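Local coordinates for cytidine deaminase (Mycobacterium tuberculosis, PDB 4WIG), which catalyses the zinc-dependent hydrolytic deamination of cytidine and 2'-deoxycytidine to uridine and 2'-deoxyuridine, salvaging pyrimidines as a homotetramer, at the interface of chains A and B. Residues are numbered along the deposited sequence; one frame, centred on the assembly and turned at random. Chains: chain A/B, Cytidine deaminase.

The interface of chains A and B. Residues chain A 21, 24, 47-49; chain B 98-99, 125.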
loop_
_atom_site.group_PDB
_atom_site.type_symbol
_atom_site.label_atom_id
_atom_site.label_comp_id
_atom_site.label_asym_id
_atom_site.label_seq_id
_atom_site.Cartn_x
_atom_site.Cartn_y
_atom_site.Cartn_z
ATOM N N TYR A 21 10.547 -5.658 -12.711
ATOM C CA TYR A 21 9.425 -5.495 -13.622
ATOM C C TYR A 21 9.043 -4.020 -13.610
ATOM O O TYR A 21 8.293 -3.585 -12.734
ATOM C CB TYR A 21 8.259 -6.380 -13.178
ATOM C CG TYR A 21 7.042 -6.270 -14.070
ATOM C CD1 TYR A 21 6.938 -7.036 -15.214
ATOM C CD2 TYR A 21 6.009 -5.386 -13.777
ATOM C CE1 TYR A 21 5.841 -6.938 -16.047
ATOM C CE2 TYR A 21 4.903 -5.281 -14.606
ATOM C CZ TYR A 21 4.830 -6.062 -15.738
ATOM O OH TYR A 21 3.738 -5.961 -16.564
ATOM N N TYR A 24 6.445 0.657 -16.581
ATOM C CA TYR A 24 5.849 1.999 -16.472
ATOM C C TYR A 24 6.814 3.012 -15.862
ATOM O O TYR A 24 6.985 4.106 -16.403
ATOM C CB TYR A 24 4.529 1.955 -15.694
ATOM C CG TYR A 24 3.669 0.785 -16.111
ATOM C CD1 TYR A 24 3.189 -0.114 -15.170
ATOM C CD2 TYR A 24 3.400 0.539 -17.447
ATOM C CE1 TYR A 24 2.435 -1.203 -15.544
ATOM C CE2 TYR A 24 2.633 -0.548 -17.828
ATOM C CZ TYR A 24 2.155 -1.415 -16.867
ATOM O OH TYR A 24 1.413 -2.503 -17.231
ATOM N N ASP A 47 6.480 -2.902 -10.726
ATOM C CA ASP A 47 5.444 -1.964 -11.161
ATOM C C ASP A 47 4.064 -2.617 -11.222
ATOM O O ASP A 47 3.932 -3.806 -11.525
ATOM C CB ASP A 47 5.717 -1.478 -12.602
ATOM C CG ASP A 47 6.753 -0.370 -12.701
ATOM O OD1 ASP A 47 7.394 0.019 -11.699
ATOM O OD2 ASP A 47 6.941 0.092 -13.854
ATOM N N ASN A 48 3.033 -1.815 -10.963
ATOM C CA ASN A 48 1.667 -2.151 -11.362
ATOM C C ASN A 48 1.038 -0.995 -12.140
ATOM O O ASN A 48 1.396 0.159 -11.946
ATOM C CB ASN A 48 0.807 -2.458 -10.147
ATOM C CG ASN A 48 -0.513 -3.094 -10.521
ATOM O OD1 ASN A 48 -1.549 -2.427 -10.555
ATOM N ND2 ASN A 48 -0.482 -4.383 -10.823
ATOM N N VAL A 49 0.098 -1.322 -13.019
ATOM C CA VAL A 49 -0.591 -0.296 -13.813
ATOM C C VAL A 49 -1.332 0.705 -12.918
ATOM O O VAL A 49 -1.464 1.882 -13.275
ATOM C CB VAL A 49 -1.522 -0.927 -14.882
ATOM C CG1 VAL A 49 -2.684 -1.687 -14.262
ATOM C CG2 VAL A 49 -2.034 0.132 -15.845
ATOM N N GLU B 98 -1.655 -8.179 -13.657
ATOM C CA GLU B 98 -0.463 -7.643 -14.319
ATOM C C GLU B 98 0.448 -8.759 -14.830
ATOM O O GLU B 98 1.147 -8.580 -15.840
ATOM C CB GLU B 98 0.308 -6.758 -13.321
ATOM C CG GLU B 98 1.432 -5.906 -13.890
ATOM C CD GLU B 98 0.938 -4.702 -14.677
ATOM O OE1 GLU B 98 1.570 -4.393 -15.697
ATOM O OE2 GLU B 98 -0.077 -4.082 -14.302
ATOM N N HIS B 99 0.463 -9.885 -14.115
ATOM C CA HIS B 99 1.422 -10.959 -14.358
ATOM C C HIS B 99 0.848 -12.260 -14.905
ATOM O O HIS B 99 1.611 -13.130 -15.319
ATOM C CB HIS B 99 2.222 -11.189 -13.082
ATOM C CG HIS B 99 2.971 -9.966 -12.678
ATOM N ND1 HIS B 99 2.543 -9.116 -11.680
ATOM C CD2 HIS B 99 4.031 -9.361 -13.258
ATOM C CE1 HIS B 99 3.345 -8.067 -11.627
ATOM N NE2 HIS B 99 4.266 -8.202 -12.562
ATOM N N LEU B 125 -3.869 -0.616 -18.726
ATOM C CA LEU B 125 -3.144 0.187 -19.729
ATOM C C LEU B 125 -4.014 1.090 -20.588
ATOM O O LEU B 125 -3.631 2.224 -20.882
ATOM C CB LEU B 125 -2.332 -0.700 -20.681
ATOM C CG LEU B 125 -0.844 -0.864 -20.384
ATOM C CD1 LEU B 125 -0.161 0.485 -20.151
ATOM C CD2 LEU B 125 -0.675 -1.802 -19.203
#
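B:Glu98, near the C-terminal end of helix 90-100, pushes its carboxylate between the phenol groups of A:Tyr21 and A:Tyr24, and both hydroxyls donate to the same oxygen. A:Tyr21 OH reaches B:Glu98 OE1 at 2.8 Å through the anti lone pair; A:Tyr24 OH donates to the syn lone pair of that oxygen at a very short 2.4 Å, a length to be treated with caution. The other carboxylate oxygen, B:Glu98 OE2, is met by the backbone amide A:Val49 N at 3.0 Å, from well above the carboxylate plane. Three donors from two loops of chain A thus fix both oxygens and the rotation of the group. The bend in the glutamate chain at chi2 (74°) turns the carboxylate toward these donors.

Packing is tight beside this cluster. B:His99 comes at A:Tyr21 edge-on, its NE2 standing 3.5 Å above the phenol plane and over the ring centre, with the two rings turned 66° apart. A:Tyr21 extends toward chain B with CG anti to its backbone nitrogen (chi1 180°), which presents one ring face to the histidine and the hydroxyl to the glutamate.

B:Leu125, in the 3-10 helix 125-127, packs its methyls beside the A:Tyr24 ring, CD1 lying 3.8 Å from A:Tyr24 CE2. A:Val49 CG2 comes within 3.5 Å of B:Leu125 N.

The loose flank is A:Asn48, which buries little surface; its amide ND2 stays 3.5 Å from B:Glu98 OE2, the amide plane turned steeply against the carboxylate.

Within chain A, the engineered A:Asp47, a glutamate in the natural enzyme and at a substrate-binding position, accepts the A:Tyr24 backbone amide at OD2 (2.8 Å from N), a bond that in this variant links the A:Tyr24 segment to segment 47-49. The patch is one half of a two-fold pair in the homotetramer; it joins the subunits and may help steady the loop that carries the substrate-binding residue.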